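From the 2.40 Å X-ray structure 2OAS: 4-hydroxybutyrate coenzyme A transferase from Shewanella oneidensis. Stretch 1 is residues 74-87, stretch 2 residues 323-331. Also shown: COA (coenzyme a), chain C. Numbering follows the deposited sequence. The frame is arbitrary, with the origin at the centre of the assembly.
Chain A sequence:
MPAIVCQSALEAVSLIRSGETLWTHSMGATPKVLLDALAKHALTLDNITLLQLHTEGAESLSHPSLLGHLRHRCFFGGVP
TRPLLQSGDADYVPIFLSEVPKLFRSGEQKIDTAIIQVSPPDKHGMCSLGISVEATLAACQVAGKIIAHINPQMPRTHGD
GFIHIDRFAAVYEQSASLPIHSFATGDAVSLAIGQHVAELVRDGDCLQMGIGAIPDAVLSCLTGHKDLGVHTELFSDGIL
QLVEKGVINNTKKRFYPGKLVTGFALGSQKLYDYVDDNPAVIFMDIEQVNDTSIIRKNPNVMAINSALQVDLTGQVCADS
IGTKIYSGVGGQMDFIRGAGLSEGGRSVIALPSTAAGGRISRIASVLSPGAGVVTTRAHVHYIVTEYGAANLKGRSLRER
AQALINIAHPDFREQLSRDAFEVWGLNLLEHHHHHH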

ATOM      1  N   CYS A  74      15.414 -14.494  -4.272  1.00 32.43           N
ATOM      2  CA  CYS A  74      15.259 -13.127  -4.729  1.00 33.85           C
ATOM      3  C   CYS A  74      14.146 -12.273  -4.163  1.00 34.62           C
ATOM      4  O   CYS A  74      12.979 -12.674  -4.151  1.00 35.61           O
ATOM      5  N   PHE A  75      14.521 -11.080  -3.717  1.00 34.87           N
ATOM      6  CA  PHE A  75      13.569 -10.113  -3.206  1.00 36.26           C
ATOM      7  C   PHE A  75      13.189  -9.281  -4.423  1.00 35.36           C
ATOM      8  O   PHE A  75      12.234  -8.513  -4.400  1.00 35.36           O
ATOM      9  N   PHE A  76      13.953  -9.461  -5.491  1.00 35.49           N
ATOM     10  CA  PHE A  76      13.725  -8.737  -6.731  1.00 36.04           C
ATOM     11  C   PHE A  76      14.460  -9.499  -7.809  1.00 36.61           C
ATOM     12  O   PHE A  76      15.657  -9.749  -7.681  1.00 36.77           O
ATOM     13  N   GLY A  77      13.752  -9.863  -8.871  1.00 37.26           N
ATOM     14  CA  GLY A  77      14.380 -10.607  -9.943  1.00 37.88           C
ATOM     15  C   GLY A  77      15.208  -9.793 -10.927  1.00 39.27           C
ATOM     16  O   GLY A  77      15.065  -8.569 -11.055  1.00 38.70           O
ATOM     17  N   GLY A  78      16.078 -10.496 -11.641  1.00 39.55           N
ATOM     18  CA  GLY A  78      16.930  -9.865 -12.626  1.00 39.70           C
ATOM     19  C   GLY A  78      17.124 -10.748 -13.845  1.00 40.77           C
ATOM     20  O   GLY A  78      16.544 -11.837 -13.945  1.00 41.34           O
ATOM     21  N   VAL A  79      17.939 -10.278 -14.781  1.00 41.35           N
ATOM     22  CA  VAL A  79      18.218 -11.012 -16.013  1.00 40.59           C
ATOM     23  C   VAL A  79      18.722 -12.440 -15.789  1.00 40.83           C
ATOM     24  O   VAL A  79      18.233 -13.375 -16.416  1.00 41.01           O
ATOM     25  N   PRO A  80      19.705 -12.624 -14.896  1.00 40.77           N
ATOM     26  CA  PRO A  80      20.242 -13.963 -14.629  1.00 41.32           C
ATOM     27  C   PRO A  80      19.368 -14.857 -13.751  1.00 40.89           C
ATOM     28  O   PRO A  80      19.642 -16.043 -13.611  1.00 42.91           O
ATOM     29  N   THR A  81      18.321 -14.298 -13.160  1.00 40.18           N
ATOM     30  CA  THR A  81      17.468 -15.088 -12.288  1.00 39.32           C
ATOM     31  C   THR A  81      16.088 -15.416 -12.856  1.00 40.27           C
ATOM     32  O   THR A  81      15.497 -16.416 -12.473  1.00 39.67           O
ATOM     33  N   ARG A  82      15.580 -14.585 -13.764  1.00 41.64           N
ATOM     34  CA  ARG A  82      14.260 -14.803 -14.355  1.00 42.84           C
ATOM     35  C   ARG A  82      14.051 -16.221 -14.874  1.00 43.97           C
ATOM     36  O   ARG A  82      13.044 -16.866 -14.564  1.00 44.44           O
ATOM     37  N   PRO A  83      14.990 -16.727 -15.690  1.00 43.74           N
ATOM     38  CA  PRO A  83      14.821 -18.083 -16.210  1.00 43.55           C
ATOM     39  C   PRO A  83      14.765 -19.119 -15.097  1.00 43.37           C
ATOM     40  O   PRO A  83      14.078 -20.137 -15.215  1.00 42.61           O
ATOM     41  N   LEU A  84      15.494 -18.859 -14.018  1.00 43.04           N
ATOM     42  CA  LEU A  84      15.514 -19.774 -12.894  1.00 44.20           C
ATOM     43  C   LEU A  84      14.219 -19.673 -12.081  1.00 44.58           C
ATOM     44  O   LEU A  84      13.696 -20.678 -11.607  1.00 43.32           O
ATOM     45  N   LEU A  85      13.696 -18.464 -11.924  1.00 44.69           N
ATOM     46  CA  LEU A  85      12.463 -18.290 -11.175  1.00 45.25           C
ATOM     47  C   LEU A  85      11.309 -18.952 -11.933  1.00 45.94           C
ATOM     48  O   LEU A  85      10.521 -19.712 -11.361  1.00 45.14           O
ATOM     49  N   GLN A  86      11.230 -18.662 -13.229  1.00 47.17           N
ATOM     50  CA  GLN A  86      10.185 -19.206 -14.088  1.00 49.10           C
ATOM     51  C   GLN A  86      10.293 -20.722 -14.177  1.00 48.52           C
ATOM     52  O   GLN A  86       9.293 -21.413 -14.343  1.00 49.02           O
ATOM     53  N   SER A  87      11.506 -21.244 -14.050  1.00 48.71           N
ATOM     54  CA  SER A  87      11.713 -22.686 -14.119  1.00 49.10           C
ATOM     55  C   SER A  87      11.620 -23.325 -12.736  1.00 48.65           C
ATOM     56  O   SER A  87      11.881 -24.517 -12.577  1.00 48.05           O
ATOM     57  N   THR A 323       1.950 -15.439 -13.898  1.00 40.85           N
ATOM     58  CA  THR A 323       2.514 -16.142 -12.752  1.00 40.43           C
ATOM     59  C   THR A 323       4.038 -16.192 -12.817  1.00 40.65           C
ATOM     60  O   THR A 323       4.687 -16.682 -11.891  1.00 41.71           O
ATOM     61  N   LYS A 324       4.606 -15.709 -13.920  1.00 39.88           N
ATOM     62  CA  LYS A 324       6.052 -15.714 -14.078  1.00 40.19           C
ATOM     63  C   LYS A 324       6.634 -14.411 -13.562  1.00 39.25           C
ATOM     64  O   LYS A 324       6.337 -13.338 -14.091  1.00 38.14           O
ATOM     65  N   ILE A 325       7.457 -14.515 -12.523  1.00 37.52           N
ATOM     66  CA  ILE A 325       8.074 -13.345 -11.913  1.00 36.76           C
ATOM     67  C   ILE A 325       9.109 -12.715 -12.829  1.00 36.72           C
ATOM     68  O   ILE A 325      10.016 -13.393 -13.305  1.00 37.24           O
ATOM     69  N   TYR A 326       8.964 -11.418 -13.076  1.00 36.14           N
ATOM     70  CA  TYR A 326       9.896 -10.695 -13.925  1.00 35.98           C
ATOM     71  C   TYR A 326      10.891  -9.897 -13.078  1.00 35.49           C
ATOM     72  O   TYR A 326      12.099  -9.964 -13.303  1.00 35.05           O
ATOM     73  N   SER A 327      10.393  -9.146 -12.099  1.00 34.88           N
ATOM     74  CA  SER A 327      11.278  -8.343 -11.270  1.00 35.21           C
ATOM     75  C   SER A 327      10.936  -8.366  -9.786  1.00 36.20           C
ATOM     76  O   SER A 327      11.290  -9.309  -9.073  1.00 37.02           O
ATOM     77  N   GLY A 328      10.258  -7.326  -9.312  1.00 36.23           N
ATOM     78  CA  GLY A 328       9.913  -7.278  -7.903  1.00 35.50           C
ATOM     79  C   GLY A 328       9.079  -6.080  -7.502  1.00 34.65           C
ATOM     80  O   GLY A 328       8.839  -5.168  -8.297  1.00 33.26           O
ATOM     81  N   VAL A 329       8.626  -6.099  -6.253  1.00 35.04           N
ATOM     82  CA  VAL A 329       7.812  -5.023  -5.693  1.00 34.81           C
ATOM     83  C   VAL A 329       8.589  -3.716  -5.658  1.00 34.99           C
ATOM     84  O   VAL A 329       8.078  -2.663  -6.040  1.00 35.19           O
ATOM     85  N   GLY A 330       9.829  -3.796  -5.190  1.00 35.20           N
ATOM     86  CA  GLY A 330      10.665  -2.611  -5.112  1.00 36.96           C
ATOM     87  C   GLY A 330      10.129  -1.531  -4.192  1.00 37.09           C
ATOM     88  O   GLY A 330       9.914  -1.759  -3.002  1.00 36.67           O
ATOM     89  N   GLY A 331       9.916  -0.341  -4.731  1.00 38.12           N
ATOM     90  CA  GLY A 331       9.421   0.729  -3.895  1.00 40.27           C
ATOM     91  C   GLY A 331       8.606   1.760  -4.636  1.00 40.97           C
ATOM     92  O   GLY A 331       8.562   2.911  -4.230  1.00 42.86           O
TER

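The most distinctive feature of this contact is a flat stack between a charged group and an aromatic ring: the guanidinium of Arg 82 lies on one face of the Tyr 326 ring, with centres 4.0 Å apart and planes inclined by only 11°. Arg 82 CZ is 4.0 Å from the centroid of the Tyr 326 ring, a cation-pi arrangement, and Arg 82 CD adds a CH-pi contact at 4.2 Å from the same centroid. Neither residue aims its CA-to-CB bond at the other stretch; that of Arg 82 runs sideways and that of Tyr 326 points away, but both side chains end nearer to the partner. Arg 82 does so with chi1 m and chi2 and chi3 both t, an extended chain leaving the first turn of the helix, whereas Tyr 326 is t with chi2 at 82°. The arginine is also anchored to the backbone, since Arg 82 NE donates a hydrogen bond to Tyr 326 O at 3.2 Å. Arg 82 NH1 and Tyr 326 OH are 3.4 Å apart, but the angle is too poor for a hydrogen bond, as suits a group stacked over the ring.

Further along, the backbones draw close. Gly 77 N donates a short, nearly linear hydrogen bond to Ser 327 O (2.5 Å, 177°), and Phe 76 CA approaches the same Ser 327 O at 3.4 Å. Beside this pairing the Phe 76 ring (chi1 t, chi2 100°) lies against the second stretch, one face covered by Ser 327 C and Gly 328 N. Phe 76 CD1 lies 3.4 Å from Gly 328 CA, and an ideal CB on Gly 328 would fall 2.4 Å from that same Phe 76 CD1, a clash; the glycine thus lets the ring pack directly on the main chain.

Coenzyme A adjoins this site. Phe 76 CZ comes within 3.3 Å of COA O9P, which lies at the ring edge, and Ser 327 OG, on a p rotamer, gives COA O9P a weak hydrogen bond of 3.3 Å. Gly 331 N binds COA O5P more firmly, at 2.6 Å, while Tyr 326 OH sits 3.1 Å from COA C5B.

At the other end the backbones stand farther apart, with Gln 86 CA 5.4 Å from Lys 324 CA, and side chains make the contact. Leu 85 (m, t) points toward the second stretch, and its CD1 meets Ile 325 CG2 at 4.4 Å. Gln 86, m then t, brings NE2 to 3.2 Å from Lys 324 CB; the CA-to-CB bond of Lys 324 points toward the first stretch, but the end of its side chain leads away.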

ATOM      1  CB  CYS A  74      15.116 -13.117  -6.245  1.00 34.28           C
ATOM      2  SG  CYS A  74      16.339 -14.086  -7.104  1.00 38.27           S
ATOM      3  CB  PHE A  75      14.228  -9.221  -2.150  1.00 37.77           C
ATOM      4  CG  PHE A  75      14.511  -9.933  -0.870  1.00 38.86           C
ATOM      5  CD1 PHE A  75      15.760  -9.855  -0.275  1.00 38.31           C
ATOM      6  CD2 PHE A  75      13.514 -10.683  -0.247  1.00 40.08           C
ATOM      7  CE1 PHE A  75      16.017 -10.522   0.915  1.00 38.35           C
ATOM      8  CE2 PHE A  75      13.768 -11.353   0.943  1.00 38.88           C
ATOM      9  CZ  PHE A  75      15.021 -11.270   1.528  1.00 37.83           C
ATOM     10  CB  PHE A  76      14.305  -7.339  -6.641  1.00 36.50           C
ATOM     11  CG  PHE A  76      13.785  -6.395  -7.672  1.00 38.62           C
ATOM     12  CD1 PHE A  76      12.782  -5.485  -7.343  1.00 38.67           C
ATOM     13  CD2 PHE A  76      14.325  -6.372  -8.956  1.00 37.70           C
ATOM     14  CE1 PHE A  76      12.330  -4.560  -8.268  1.00 40.27           C
ATOM     15  CE2 PHE A  76      13.879  -5.450  -9.901  1.00 39.20           C
ATOM     16  CZ  PHE A  76      12.878  -4.538  -9.557  1.00 40.20           C
ATOM     17  CB  VAL A  79      19.256 -10.256 -16.889  1.00 40.17           C
ATOM     18  CG1 VAL A  79      19.541 -11.047 -18.155  1.00 39.08           C
ATOM     19  CG2 VAL A  79      18.738  -8.862 -17.232  1.00 38.54           C
ATOM     20  CB  PRO A  80      21.577 -13.661 -13.959  1.00 42.31           C
ATOM     21  CG  PRO A  80      21.237 -12.453 -13.136  1.00 41.15           C
ATOM     22  CD  PRO A  80      20.445 -11.607 -14.124  1.00 40.70           C
ATOM     23  CB  THR A  81      17.299 -14.395 -10.926  1.00 38.90           C
ATOM     24  OG1 THR A  81      16.950 -13.022 -11.135  1.00 36.71           O
ATOM     25  CG2 THR A  81      18.597 -14.476 -10.121  1.00 36.43           C
ATOM     26  CB  ARG A  82      14.013 -13.822 -15.503  1.00 44.59           C
ATOM     27  CG  ARG A  82      13.757 -12.402 -15.059  1.00 47.69           C
ATOM     28  CD  ARG A  82      13.822 -11.419 -16.217  1.00 48.75           C
ATOM     29  NE  ARG A  82      14.162 -10.091 -15.713  1.00 51.66           N
ATOM     30  CZ  ARG A  82      14.797  -9.157 -16.409  1.00 54.28           C
ATOM     31  NH1 ARG A  82      15.165  -9.396 -17.665  1.00 54.72           N
ATOM     32  NH2 ARG A  82      15.088  -7.990 -15.833  1.00 56.18           N
ATOM     33  CB  PRO A  83      16.038 -18.257 -17.109  1.00 43.36           C
ATOM     34  CG  PRO A  83      17.074 -17.417 -16.409  1.00 44.48           C
ATOM     35  CD  PRO A  83      16.292 -16.170 -16.090  1.00 43.14           C
ATOM     36  CB  LEU A  84      16.726 -19.504 -11.992  1.00 45.59           C
ATOM     37  CG  LEU A  84      18.010 -20.319 -12.243  1.00 46.37           C
ATOM     38  CD1 LEU A  84      18.427 -20.232 -13.701  1.00 47.14           C
ATOM     39  CD2 LEU A  84      19.121 -19.803 -11.328  1.00 46.53           C
ATOM     40  CB  LEU A  85      12.179 -16.800 -10.952  1.00 43.48           C
ATOM     41  CG  LEU A  85      13.122 -16.116  -9.960  1.00 44.94           C
ATOM     42  CD1 LEU A  85      13.007 -14.605 -10.056  1.00 43.79           C
ATOM     43  CD2 LEU A  85      12.802 -16.603  -8.564  1.00 44.55           C
ATOM     44  CB  GLN A  86      10.270 -18.578 -15.494  1.00 51.39           C
ATOM     45  CG  GLN A  86      10.080 -17.040 -15.491  1.00 55.69           C
ATOM     46  CD  GLN A  86      10.136 -16.403 -16.879  1.00 57.78           C
ATOM     47  OE1 GLN A  86      11.043 -16.676 -17.670  1.00 60.53           O
ATOM     48  NE2 GLN A  86       9.170 -15.540 -17.171  1.00 57.81           N
ATOM     49  CB  SER A  87      13.081 -22.993 -14.737  1.00 49.75           C
ATOM     50  OG  SER A  87      14.122 -22.409 -13.972  1.00 52.07           O
ATOM     51  CB  THR A 323       2.001 -17.578 -12.687  1.00 40.27           C
ATOM     52  OG1 THR A 323       2.432 -18.288 -13.855  1.00 39.13           O
ATOM     53  CG2 THR A 323       0.482 -17.601 -12.613  1.00 40.16           C
ATOM     54  CB  LYS A 324       6.445 -15.902 -15.542  1.00 42.52           C
ATOM     55  CG  LYS A 324       5.323 -15.671 -16.525  1.00 46.11           C
ATOM     56  CD  LYS A 324       4.691 -17.003 -16.981  1.00 48.99           C
ATOM     57  CE  LYS A 324       3.226 -17.157 -16.519  1.00 51.04           C
ATOM     58  NZ  LYS A 324       2.293 -16.092 -17.017  1.00 48.95           N
ATOM     59  CB  ILE A 325       8.754 -13.706 -10.592  1.00 35.85           C
ATOM     60  CG1 ILE A 325       7.787 -14.506  -9.715  1.00 34.88           C
ATOM     61  CG2 ILE A 325       9.222 -12.439  -9.888  1.00 35.86           C
ATOM     62  CD1 ILE A 325       6.473 -13.816  -9.438  1.00 33.84           C
ATOM     63  CB  TYR A 326       9.139  -9.746 -14.864  1.00 36.22           C
ATOM     64  CG  TYR A 326      10.026  -9.037 -15.868  1.00 38.38           C
ATOM     65  CD1 TYR A 326      10.418  -9.663 -17.057  1.00 38.32           C
ATOM     66  CD2 TYR A 326      10.538  -7.763 -15.594  1.00 37.72           C
ATOM     67  CE1 TYR A 326      11.304  -9.039 -17.943  1.00 38.76           C
ATOM     68  CE2 TYR A 326      11.422  -7.132 -16.469  1.00 38.34           C
ATOM     69  CZ  TYR A 326      11.803  -7.772 -17.640  1.00 39.72           C
ATOM     70  OH  TYR A 326      12.692  -7.156 -18.503  1.00 41.01           O
ATOM     71  CB  SER A 327      11.301  -6.896 -11.789  1.00 34.85           C
ATOM     72  OG  SER A 327       9.992  -6.362 -11.872  1.00 35.55           O
ATOM     73  CB  VAL A 329       7.365  -5.369  -4.263  1.00 34.70           C
ATOM     74  CG1 VAL A 329       6.728  -4.155  -3.609  1.00 34.27           C
ATOM     75  CG2 VAL A 329       6.385  -6.538  -4.298  1.00 32.98           C
TER
HETATM   76  N1A COA C 501       2.481  -8.626 -21.366  1.00 61.29           N
HETATM   77  C2A COA C 501       3.398  -9.507 -22.086  1.00 61.98           C
HETATM   78  N3A COA C 501       4.781  -8.997 -22.178  1.00 61.87           N
HETATM   79  C4A COA C 501       5.184  -7.699 -21.608  1.00 62.27           C
HETATM   80  C5A COA C 501       4.274  -6.844 -20.887  1.00 62.79           C
HETATM   81  C6A COA C 501       2.877  -7.329 -20.790  1.00 61.78           C
HETATM   82  N6A COA C 501       1.899  -6.558 -20.115  1.00 60.23           N
HETATM   83  N7A COA C 501       4.923  -5.696 -20.462  1.00 62.96           N
HETATM   84  C8A COA C 501       6.247  -5.861 -20.905  1.00 63.13           C
HETATM   85  N9A COA C 501       6.435  -7.077 -21.601  1.00 63.18           N
HETATM   86  C1B COA C 501       7.643  -7.591 -22.213  1.00 64.39           C
HETATM   87  C2B COA C 501       8.404  -6.726 -23.264  1.00 65.05           C
HETATM   88  O2B COA C 501       8.297  -7.221 -24.551  1.00 65.31           O
HETATM   89  C3B COA C 501       9.850  -6.615 -22.780  1.00 66.26           C
HETATM   90  O3B COA C 501      10.775  -7.081 -23.812  1.00 69.91           O
HETATM   91  P3B COA C 501      12.349  -7.099 -23.637  1.00 72.29           P
HETATM   92  O7A COA C 501      12.947  -5.794 -23.293  1.00 73.24           O
HETATM   93  O8A COA C 501      12.708  -8.069 -22.559  1.00 72.41           O
HETATM   94  O9A COA C 501      12.935  -7.599 -24.872  1.00 72.10           O
HETATM   95  C4B COA C 501       9.942  -7.371 -21.509  1.00 64.41           C
HETATM   96  O4B COA C 501       8.656  -7.933 -21.196  1.00 63.86           O
HETATM   97  C5B COA C 501      10.547  -6.249 -20.563  1.00 62.82           C
HETATM   98  O5B COA C 501       9.642  -5.142 -20.413  1.00 60.28           O
HETATM   99  P1A COA C 501      10.038  -3.546 -20.182  1.00 59.48           P
HETATM  100  O1A COA C 501      10.884  -2.996 -21.205  1.00 60.50           O
HETATM  101  O2A COA C 501       8.808  -2.672 -20.087  1.00 59.13           O
HETATM  102  O3A COA C 501      10.769  -3.602 -18.783  1.00 59.59           O
HETATM  103  P2A COA C 501      11.339  -2.351 -18.055  1.00 60.33           P
HETATM  104  O4A COA C 501      12.776  -2.521 -17.859  1.00 61.11           O
HETATM  105  O5A COA C 501      11.121  -1.138 -18.821  1.00 59.29           O
HETATM  106  O6A COA C 501      10.655  -2.027 -16.796  1.00 60.07           O
HETATM  107  CBP COA C 501       9.181  -2.496 -14.796  1.00 57.18           C
HETATM  108  CCP COA C 501       9.310  -1.935 -16.327  1.00 58.07           C
HETATM  109  CDP COA C 501       9.471  -3.979 -15.219  1.00 56.31           C
HETATM  110  CEP COA C 501       7.687  -2.377 -14.263  1.00 56.41           C
HETATM  111  CAP COA C 501      10.374  -1.920 -13.757  1.00 56.44           C
HETATM  112  OAP COA C 501      10.025  -0.502 -13.723  1.00 55.72           O
HETATM  113  C9P COA C 501      10.281  -2.462 -12.326  1.00 55.69           C
HETATM  114  O9P COA C 501      11.094  -3.306 -11.981  1.00 54.38           O
HETATM  115  N8P COA C 501       9.266  -1.937 -11.486  1.00 56.32           N
HETATM  116  C7P COA C 501       8.902  -2.197 -10.100  1.00 55.65           C
HETATM  117  C6P COA C 501       8.901  -0.974  -9.109  1.00 55.85           C
HETATM  118  C5P COA C 501      10.204  -0.638  -8.507  1.00 56.48           C
HETATM  119  O5P COA C 501      10.280  -0.335  -7.312  1.00 57.13           O
HETATM  120  N4P COA C 501      11.327  -0.709  -9.406  1.00 58.14           N
HETATM  121  C3P COA C 501      12.749  -0.479  -9.202  1.00 59.42           C
HETATM  122  C2P COA C 501      13.151   0.865  -8.484  1.00 59.96           C
HETATM  123  S1P COA C 501      14.228   0.610  -7.044  1.00 60.53           S